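Local coordinates for glycoside hydrolase family protein (Novosphingobium sp. PP1Y, PDB 6Q2F) that hydrolyses alpha-L-rhamnosides, probably releasing rhamnose from their non-reducing ends, and binds a sodium ion, at residues Thr384-Val389 with Glu509-Pro514; Met390-Tyr395 with Glu586-Met591; Arg619-Ala624 with Pro743-Tyr748. All coordinates share one frame; numbering follows the deposited sequence.

Contact 1 of 3, residues Thr384-Val389 with Glu509-Pro514; sequences TKAGFV and EANWTP
Asn511 does most of the work here, sending its amide from the loop 509-514 to the turn that ends helix 382-385. Its CG takes the crowded position between backbone N and carbonyl carbon (chi1 69°), and ND2 donates to Ala386 O over 2.9 Å. That bond is almost straight, 168°, and lies in the amide plane, yet it comes down on the carbonyl from above its plane. The same ND2 stands over the centre of one face of the Phe388 ring, 3.3 Å from CZ, with ring and amide planes 65° apart. Phe388 CB heads away from the loop, but its torsions bring the ring back beneath the amide, and Phe180 meets that ring edge-to-face. On the other side of the amide, OD1 accepts from Leu153 N. Glu509 meets the turn with its aliphatic part: CB lies 3.2 Å from Phe388 O, before the chain bends at chi2. Gly387, at positive phi in a Schellman motif, lets the loop come close, and a water donates to both Gly387 O and Ala510 O. An alanine in place of Asn511 would strip away the amide and would probably leave Ala386 O and Leu153 N without these partners and the turn less firmly held. Thus the amide satisfies the buried Ala386 O, the water serves Gly387 O and Ala510 O, and these carbonyls are met by donors.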
# COMPACT_ATOMS: atom_id res chain seq x y z
N THR A 384 -17.62 -15.54 1.08
CA THR A 384 -16.80 -14.43 0.60
C THR A 384 -17.68 -13.26 0.15
O THR A 384 -17.33 -12.10 0.41
CB THR A 384 -15.84 -14.88 -0.52
OG1 THR A 384 -15.08 -13.75 -0.98
CG2 THR A 384 -16.56 -15.50 -1.68
N LYS A 385 -18.83 -13.54 -0.47
CA LYS A 385 -19.70 -12.45 -0.92
C LYS A 385 -20.26 -11.66 0.25
O LYS A 385 -20.54 -10.47 0.11
CB LYS A 385 -20.84 -12.98 -1.79
CG LYS A 385 -20.40 -13.48 -3.16
CD LYS A 385 -21.53 -14.28 -3.83
CE LYS A 385 -21.11 -14.79 -5.22
NZ LYS A 385 -22.12 -15.70 -5.82
N ALA A 386 -20.42 -12.30 1.41
CA ALA A 386 -20.90 -11.63 2.61
C ALA A 386 -19.78 -10.95 3.38
O ALA A 386 -20.05 -10.36 4.43
CB ALA A 386 -21.61 -12.63 3.53
N GLY A 387 -18.55 -11.02 2.89
CA GLY A 387 -17.46 -10.31 3.53
C GLY A 387 -16.76 -11.04 4.65
O GLY A 387 -15.98 -10.41 5.38
N PHE A 388 -17.01 -12.33 4.84
CA PHE A 388 -16.26 -13.07 5.84
C PHE A 388 -14.84 -13.37 5.38
O PHE A 388 -13.98 -13.63 6.22
CB PHE A 388 -16.97 -14.38 6.18
CG PHE A 388 -18.23 -14.20 6.97
CD1 PHE A 388 -18.18 -13.82 8.30
CD2 PHE A 388 -19.46 -14.42 6.39
CE1 PHE A 388 -19.33 -13.65 9.03
CE2 PHE A 388 -20.63 -14.25 7.11
CZ PHE A 388 -20.56 -13.87 8.44
N VAL A 389 -14.59 -13.34 4.07
CA VAL A 389 -13.26 -13.57 3.51
C VAL A 389 -13.22 -12.90 2.15
O VAL A 389 -14.23 -12.87 1.43
CB VAL A 389 -12.94 -15.08 3.41
CG1 VAL A 389 -14.00 -15.80 2.57
CG2 VAL A 389 -11.54 -15.28 2.80
N GLU A 509 -11.73 -9.64 8.91
CA GLU A 509 -12.87 -9.46 8.01
C GLU A 509 -14.13 -9.26 8.85
O GLU A 509 -14.75 -10.23 9.29
CB GLU A 509 -13.02 -10.66 7.08
CG GLU A 509 -11.74 -11.03 6.30
CD GLU A 509 -11.07 -9.81 5.67
OE1 GLU A 509 -11.79 -8.92 5.19
OE2 GLU A 509 -9.82 -9.75 5.69
N ALA A 510 -14.50 -8.00 9.05
CA ALA A 510 -15.71 -7.65 9.79
C ALA A 510 -16.83 -7.28 8.82
O ALA A 510 -16.58 -6.67 7.77
CB ALA A 510 -15.43 -6.49 10.74
N ASN A 511 -18.06 -7.66 9.16
CA ASN A 511 -19.15 -7.40 8.22
C ASN A 511 -20.45 -7.06 8.92
O ASN A 511 -21.53 -7.29 8.35
CB ASN A 511 -19.37 -8.60 7.29
CG ASN A 511 -19.95 -9.82 8.01
OD1 ASN A 511 -20.11 -9.84 9.23
ND2 ASN A 511 -20.27 -10.85 7.23
N TRP A 512 -20.39 -6.56 10.16
CA TRP A 512 -21.59 -6.06 10.81
C TRP A 512 -21.23 -4.84 11.65
O TRP A 512 -20.12 -4.72 12.18
CB TRP A 512 -22.28 -7.10 11.71
CG TRP A 512 -23.48 -6.51 12.38
CD1 TRP A 512 -23.57 -6.08 13.66
CD2 TRP A 512 -24.74 -6.20 11.77
NE1 TRP A 512 -24.82 -5.55 13.91
CE2 TRP A 512 -25.55 -5.60 12.75
CE3 TRP A 512 -25.27 -6.38 10.48
CZ2 TRP A 512 -26.86 -5.20 12.50
CZ3 TRP A 512 -26.56 -5.97 10.23
CH2 TRP A 512 -27.34 -5.39 11.23
N THR A 513 -22.18 -3.92 11.75
CA THR A 513 -22.06 -2.80 12.65
C THR A 513 -23.48 -2.42 13.03
O THR A 513 -24.40 -2.61 12.22
CB THR A 513 -21.27 -1.63 12.01
OG1 THR A 513 -20.86 -0.69 13.00
CG2 THR A 513 -22.10 -0.92 10.93
N PRO A 514 -23.71 -1.92 14.25
CA PRO A 514 -25.10 -1.85 14.75
C PRO A 514 -26.06 -1.00 13.90
O PRO A 514 -27.23 -1.35 13.78
CB PRO A 514 -24.93 -1.28 16.17
CG PRO A 514 -23.57 -1.82 16.59
CD PRO A 514 -22.72 -1.68 15.31
O HOH W 1 -15.91 -7.67 5.31

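Contact 2 of 3, residues Met390-Tyr395 with Glu586-Met591; sequences MSRDYY and EDHRPM. With NA (sodium ion), chain B.
The two loops run in opposite senses past each other, with Met390 CA 6.4 Å from Met591 CA, and no backbone-to-backbone hydrogen bond joins them. Arg589 bridges the gap instead. Its CG is anti to the backbone N (chi1 -171°) and the chain stays extended to NE, which carries NH1 under the 391-392 carbonyls. There NH1 forks weakly, at 3.2 Å from Ser391 O and 3.3 Å from Arg392 O. Tyr394 puts CE2 over one face of the guanidinium, but the two planes are 78° apart, so the groups do not stack flat. The stronger partner is Glu741, which forms a salt bridge with Arg589 NH2. Met390, present as selenomethionine, folds its bent chain over the Arg589-Met591 backbone, CG 3.4 Å from Arg589 O and SE 3.6 Å from Met591 C. Farther along, the poorly ordered guanidinium of Arg392 reaches the edge of the His588 ring, NH2 lying 3.3 Å from CD2; Arg392 NH2 forms a salt bridge with Asp750. His588 ND1 in turn donates to Asp587 OD1 at 2.6 Å, the acceptor lying in the ring plane. At the first residue of 586-591, Glu586 binds the sodium ion through OE2 at 2.4 Å, together with Asp503, Ser504, Glu583 and Glu644. Chemically, this metal-binding segment is held in part by Arg589, itself paired with Glu741, while Asp587 would be expected to keep a proton on His588 ND1 and might favour a charged ring, which Arg392, itself paired with Asp750, might oppose only weakly.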
# COMPACT_ATOMS: atom_id res chain seq x y z
N MSE A 390 -12.06 -12.37 1.78
CA MSE A 390 -11.94 -11.56 0.58
C MSE A 390 -11.88 -12.38 -0.70
O MSE A 390 -11.36 -13.49 -0.71
CB MSE A 390 -10.69 -10.67 0.68
CG MSE A 390 -10.85 -9.52 1.67
SE MSE A 390 -12.41 -8.44 1.27
CE MSE A 390 -13.71 -9.24 2.51
N SER A 391 -12.43 -11.83 -1.77
CA SER A 391 -12.13 -12.30 -3.11
C SER A 391 -11.44 -11.16 -3.84
O SER A 391 -11.70 -9.99 -3.57
CB SER A 391 -13.40 -12.77 -3.86
OG SER A 391 -14.03 -13.83 -3.18
N ARG A 392 -10.53 -11.51 -4.71
CA ARG A 392 -9.82 -10.53 -5.45
C ARG A 392 -10.70 -9.77 -6.41
O ARG A 392 -10.57 -8.60 -6.58
CB ARG A 392 -8.67 -11.20 -6.16
CG ARG A 392 -7.91 -10.27 -7.05
CD ARG A 392 -6.82 -10.98 -7.81
NE ARG A 392 -5.62 -10.15 -7.84
CZ ARG A 392 -5.11 -9.52 -6.78
NH1 ARG A 392 -5.70 -9.58 -5.60
NH2 ARG A 392 -4.03 -8.82 -6.92
N ASP A 393 -11.62 -10.47 -7.03
CA ASP A 393 -12.51 -9.93 -8.05
C ASP A 393 -13.86 -10.59 -7.83
O ASP A 393 -14.06 -11.75 -8.18
CB ASP A 393 -11.98 -10.22 -9.46
CG ASP A 393 -12.92 -9.73 -10.55
OD1 ASP A 393 -13.90 -9.01 -10.24
OD2 ASP A 393 -12.67 -10.05 -11.72
N TYR A 394 -14.80 -9.84 -7.25
CA TYR A 394 -16.10 -10.42 -6.97
C TYR A 394 -16.90 -10.66 -8.24
O TYR A 394 -17.85 -11.45 -8.22
CB TYR A 394 -16.86 -9.54 -5.99
CG TYR A 394 -16.44 -9.75 -4.56
CD1 TYR A 394 -16.90 -10.85 -3.84
CD2 TYR A 394 -15.57 -8.88 -3.91
CE1 TYR A 394 -16.54 -11.08 -2.54
CE2 TYR A 394 -15.19 -9.10 -2.58
CZ TYR A 394 -15.69 -10.21 -1.90
OH TYR A 394 -15.36 -10.47 -0.59
N TYR A 395 -16.55 -10.01 -9.35
CA TYR A 395 -17.25 -10.30 -10.59
C TYR A 395 -16.81 -11.63 -11.16
O TYR A 395 -17.55 -12.23 -11.95
CB TYR A 395 -17.03 -9.18 -11.62
CG TYR A 395 -17.47 -7.82 -11.14
CD1 TYR A 395 -18.59 -7.68 -10.32
CD2 TYR A 395 -16.78 -6.68 -11.49
CE1 TYR A 395 -19.00 -6.45 -9.87
CE2 TYR A 395 -17.19 -5.43 -11.05
CZ TYR A 395 -18.30 -5.31 -10.24
OH TYR A 395 -18.71 -4.08 -9.80
N GLU A 586 -2.48 -0.97 0.82
CA GLU A 586 -1.06 -1.19 0.53
C GLU A 586 -0.80 -2.49 -0.23
O GLU A 586 -0.18 -2.46 -1.30
CB GLU A 586 -0.20 -1.18 1.81
CG GLU A 586 1.31 -1.35 1.51
CD GLU A 586 2.19 -1.33 2.74
OE1 GLU A 586 2.96 -2.29 2.91
OE2 GLU A 586 2.12 -0.36 3.53
N ASP A 587 -1.26 -3.62 0.31
CA ASP A 587 -0.85 -4.95 -0.14
C ASP A 587 -2.09 -5.75 -0.55
O ASP A 587 -2.81 -6.27 0.30
CB ASP A 587 -0.06 -5.66 0.97
CG ASP A 587 0.55 -6.97 0.52
OD1 ASP A 587 0.48 -7.31 -0.68
OD2 ASP A 587 1.13 -7.67 1.39
N HIS A 588 -2.31 -5.85 -1.87
CA HIS A 588 -3.44 -6.59 -2.46
C HIS A 588 -4.73 -6.14 -1.79
O HIS A 588 -5.01 -4.93 -1.74
CB HIS A 588 -3.16 -8.08 -2.38
CG HIS A 588 -1.98 -8.50 -3.18
ND1 HIS A 588 -0.69 -8.37 -2.72
CD2 HIS A 588 -1.88 -9.05 -4.41
CE1 HIS A 588 0.15 -8.83 -3.63
NE2 HIS A 588 -0.55 -9.24 -4.67
N ARG A 589 -5.55 -7.05 -1.25
CA ARG A 589 -6.89 -6.72 -0.80
C ARG A 589 -7.11 -7.35 0.57
O ARG A 589 -7.74 -8.41 0.69
CB ARG A 589 -7.94 -7.19 -1.82
CG ARG A 589 -9.36 -6.69 -1.51
CD ARG A 589 -10.34 -7.05 -2.61
NE ARG A 589 -11.51 -6.16 -2.57
CZ ARG A 589 -12.51 -6.17 -3.45
NH1 ARG A 589 -12.51 -7.04 -4.46
NH2 ARG A 589 -13.51 -5.31 -3.31
N PRO A 590 -6.58 -6.73 1.62
CA PRO A 590 -6.69 -7.33 2.96
C PRO A 590 -8.09 -7.23 3.55
O PRO A 590 -8.44 -8.03 4.42
CB PRO A 590 -5.68 -6.53 3.79
CG PRO A 590 -5.65 -5.21 3.11
CD PRO A 590 -5.82 -5.48 1.65
N MSE A 591 -8.90 -6.27 3.10
CA MSE A 591 -10.28 -6.13 3.55
C MSE A 591 -11.06 -5.32 2.52
O MSE A 591 -10.48 -4.83 1.55
CB MSE A 591 -10.36 -5.43 4.90
CG MSE A 591 -9.93 -3.98 4.82
SE MSE A 591 -9.98 -2.97 6.48
CE MSE A 591 -11.88 -3.05 6.92
NA NA B . 2.36 0.19 5.84

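Contact 3 of 3, residues Arg619-Ala624 with Pro743-Tyr748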
# COMPACT_ATOMS: atom_id res chain seq x y z
N ARG A 619 7.47 -4.60 -6.08
CA ARG A 619 6.18 -5.23 -5.83
C ARG A 619 5.09 -4.41 -6.48
O ARG A 619 4.91 -3.23 -6.14
CB ARG A 619 5.95 -5.36 -4.33
CG ARG A 619 6.95 -6.32 -3.66
CD ARG A 619 6.79 -6.24 -2.14
NE ARG A 619 5.42 -6.51 -1.72
CZ ARG A 619 4.89 -6.06 -0.58
NH1 ARG A 619 5.62 -5.30 0.23
NH2 ARG A 619 3.64 -6.35 -0.26
N GLN A 620 4.38 -5.01 -7.43
CA GLN A 620 3.37 -4.28 -8.20
C GLN A 620 2.33 -3.63 -7.30
O GLN A 620 1.90 -2.51 -7.56
CB GLN A 620 2.71 -5.21 -9.21
CG GLN A 620 3.70 -5.72 -10.28
CD GLN A 620 4.35 -4.59 -11.05
OE1 GLN A 620 3.68 -3.64 -11.47
NE2 GLN A 620 5.66 -4.67 -11.23
N THR A 621 1.93 -4.31 -6.22
CA THR A 621 0.89 -3.73 -5.37
C THR A 621 1.32 -2.38 -4.80
O THR A 621 0.47 -1.52 -4.53
CB THR A 621 0.53 -4.71 -4.24
OG1 THR A 621 -0.60 -4.21 -3.51
CG2 THR A 621 1.71 -4.94 -3.28
N LEU A 622 2.63 -2.18 -4.64
CA LEU A 622 3.14 -0.93 -4.09
C LEU A 622 3.18 0.18 -5.14
O LEU A 622 3.14 1.35 -4.78
CB LEU A 622 4.53 -1.17 -3.49
CG LEU A 622 4.54 -2.20 -2.35
CD1 LEU A 622 5.90 -2.28 -1.66
CD2 LEU A 622 3.48 -1.84 -1.34
N ILE A 623 3.30 -0.18 -6.42
CA ILE A 623 3.14 0.80 -7.49
C ILE A 623 1.70 1.32 -7.49
O ILE A 623 1.45 2.53 -7.47
CB ILE A 623 3.52 0.19 -8.85
CG1 ILE A 623 4.96 -0.36 -8.85
CG2 ILE A 623 3.25 1.18 -9.97
CD1 ILE A 623 6.05 0.64 -8.49
N ALA A 624 0.73 0.40 -7.50
CA ALA A 624 -0.68 0.78 -7.41
C ALA A 624 -0.96 1.58 -6.14
O ALA A 624 -1.68 2.58 -6.18
CB ALA A 624 -1.56 -0.46 -7.47
N PRO A 743 -10.27 -2.56 -5.26
CA PRO A 743 -9.42 -1.39 -5.10
C PRO A 743 -8.21 -1.47 -6.03
O PRO A 743 -8.00 -2.45 -6.73
CB PRO A 743 -9.00 -1.46 -3.62
CG PRO A 743 -8.96 -2.94 -3.34
CD PRO A 743 -10.13 -3.51 -4.13
N LEU A 744 -7.42 -0.40 -6.03
CA LEU A 744 -6.28 -0.32 -6.94
C LEU A 744 -5.21 -1.36 -6.60
O LEU A 744 -4.67 -2.03 -7.49
CB LEU A 744 -5.70 1.09 -6.92
CG LEU A 744 -6.61 2.15 -7.55
CD1 LEU A 744 -6.16 3.54 -7.14
CD2 LEU A 744 -6.58 2.04 -9.08
N THR A 745 -4.92 -1.54 -5.30
CA THR A 745 -3.98 -2.60 -4.92
C THR A 745 -4.57 -3.98 -5.17
O THR A 745 -3.82 -4.96 -5.16
CB THR A 745 -3.60 -2.49 -3.43
OG1 THR A 745 -4.78 -2.39 -2.62
CG2 THR A 745 -2.71 -1.26 -3.20
N GLY A 746 -5.88 -4.07 -5.38
CA GLY A 746 -6.51 -5.32 -5.76
C GLY A 746 -6.45 -5.52 -7.26
O GLY A 746 -5.95 -6.54 -7.73
N LEU A 747 -6.93 -4.53 -8.02
CA LEU A 747 -6.91 -4.65 -9.48
C LEU A 747 -5.50 -4.89 -9.99
O LEU A 747 -5.28 -5.70 -10.89
CB LEU A 747 -7.48 -3.39 -10.13
CG LEU A 747 -8.98 -3.07 -10.04
CD1 LEU A 747 -9.24 -1.64 -10.53
CD2 LEU A 747 -9.82 -4.08 -10.85
N TYR A 748 -4.53 -4.19 -9.40
CA TYR A 748 -3.17 -4.14 -9.93
C TYR A 748 -2.16 -4.63 -8.89
O TYR A 748 -0.99 -4.24 -8.92
CB TYR A 748 -2.87 -2.71 -10.40
CG TYR A 748 -3.96 -2.21 -11.33
CD1 TYR A 748 -4.28 -2.91 -12.49
CD2 TYR A 748 -4.69 -1.06 -11.03
CE1 TYR A 748 -5.29 -2.47 -13.34
CE2 TYR A 748 -5.70 -0.60 -11.88
CZ TYR A 748 -5.99 -1.32 -13.02
OH TYR A 748 -7.01 -0.89 -13.87
O HOH W 2 0.70 -2.57 -10.13
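Helix 620-636 opens against the short helix 744-747, and the nearest CA pair is Thr621 and Thr745, 5.0 Å apart. Gln620 comes first: its CB rests 3.8 Å from Tyr748 O, and a water sits between the two main-chain carbonyls, 2.8 Å from Gln620 O and 2.7 Å from Tyr748 O. Such a water would probably ease the approach of the two oxygens, which could not bond to each other. Thr621 follows, with OG1 anti to the backbone N (chi1 -173°) and only 3.5 Å from Thr745 CB. The two threonines cross obliquely, Thr621 OG1 resting on CB and CG2 of Thr745, while each hydroxyl is engaged with the 586-591 loop: Thr621 OG1 with Glu586 O and His588 N, Thr745 OG1 with His588 O. Thr745 places OG1 in the crowded position between N and the carbonyl carbon (chi1 51°), which turns its CG2 onto Thr621 O at 3.5 Å. One turn on, Ala624 points its methyl at the short helix, where CB lies 3.5 Å from Leu744 O and 3.9 Å from Tyr748 CB; so small a side chain lets the backbones draw together. The Tyr748 ring swings away and lays a face over Leu747 CB. Asp595 accepts from the backbone N of Leu744 and Thr745 at the start of helix 744-747. In the fold, helix 620-636 is the crossover between parallel strands 604-610 and 642-649 of the (beta/alpha)8 barrel, and helix 744-747 follows strand 734-737 of the next mixed sheet, so the contact joins barrel and neighbour.

How the contacts relate
The three contacts form a row, with centres 13 Å apart from contact 1 to contact 2, 10 Å from contact 2 to contact 3, and 22 Å between the ends. Along the chain, contacts 1 and 2 interleave, segments 384-389 and 390-395 being consecutive, whereas contact 3 comes after both. Contact 2 is the middle member: Thr384 OG1 probably bonds to Ser391 OG on one flank, and Arg589 NE packs against Pro743 CD on the other. Segments 509-514, 586-591 and 619-624 all follow strands of the parallel barrel, so the row ties barrel loops to the 384-395 region and to helix 744-747, with the sodium bound at contact 2 and about 10 Å from the Thr745 side chain of contact 3.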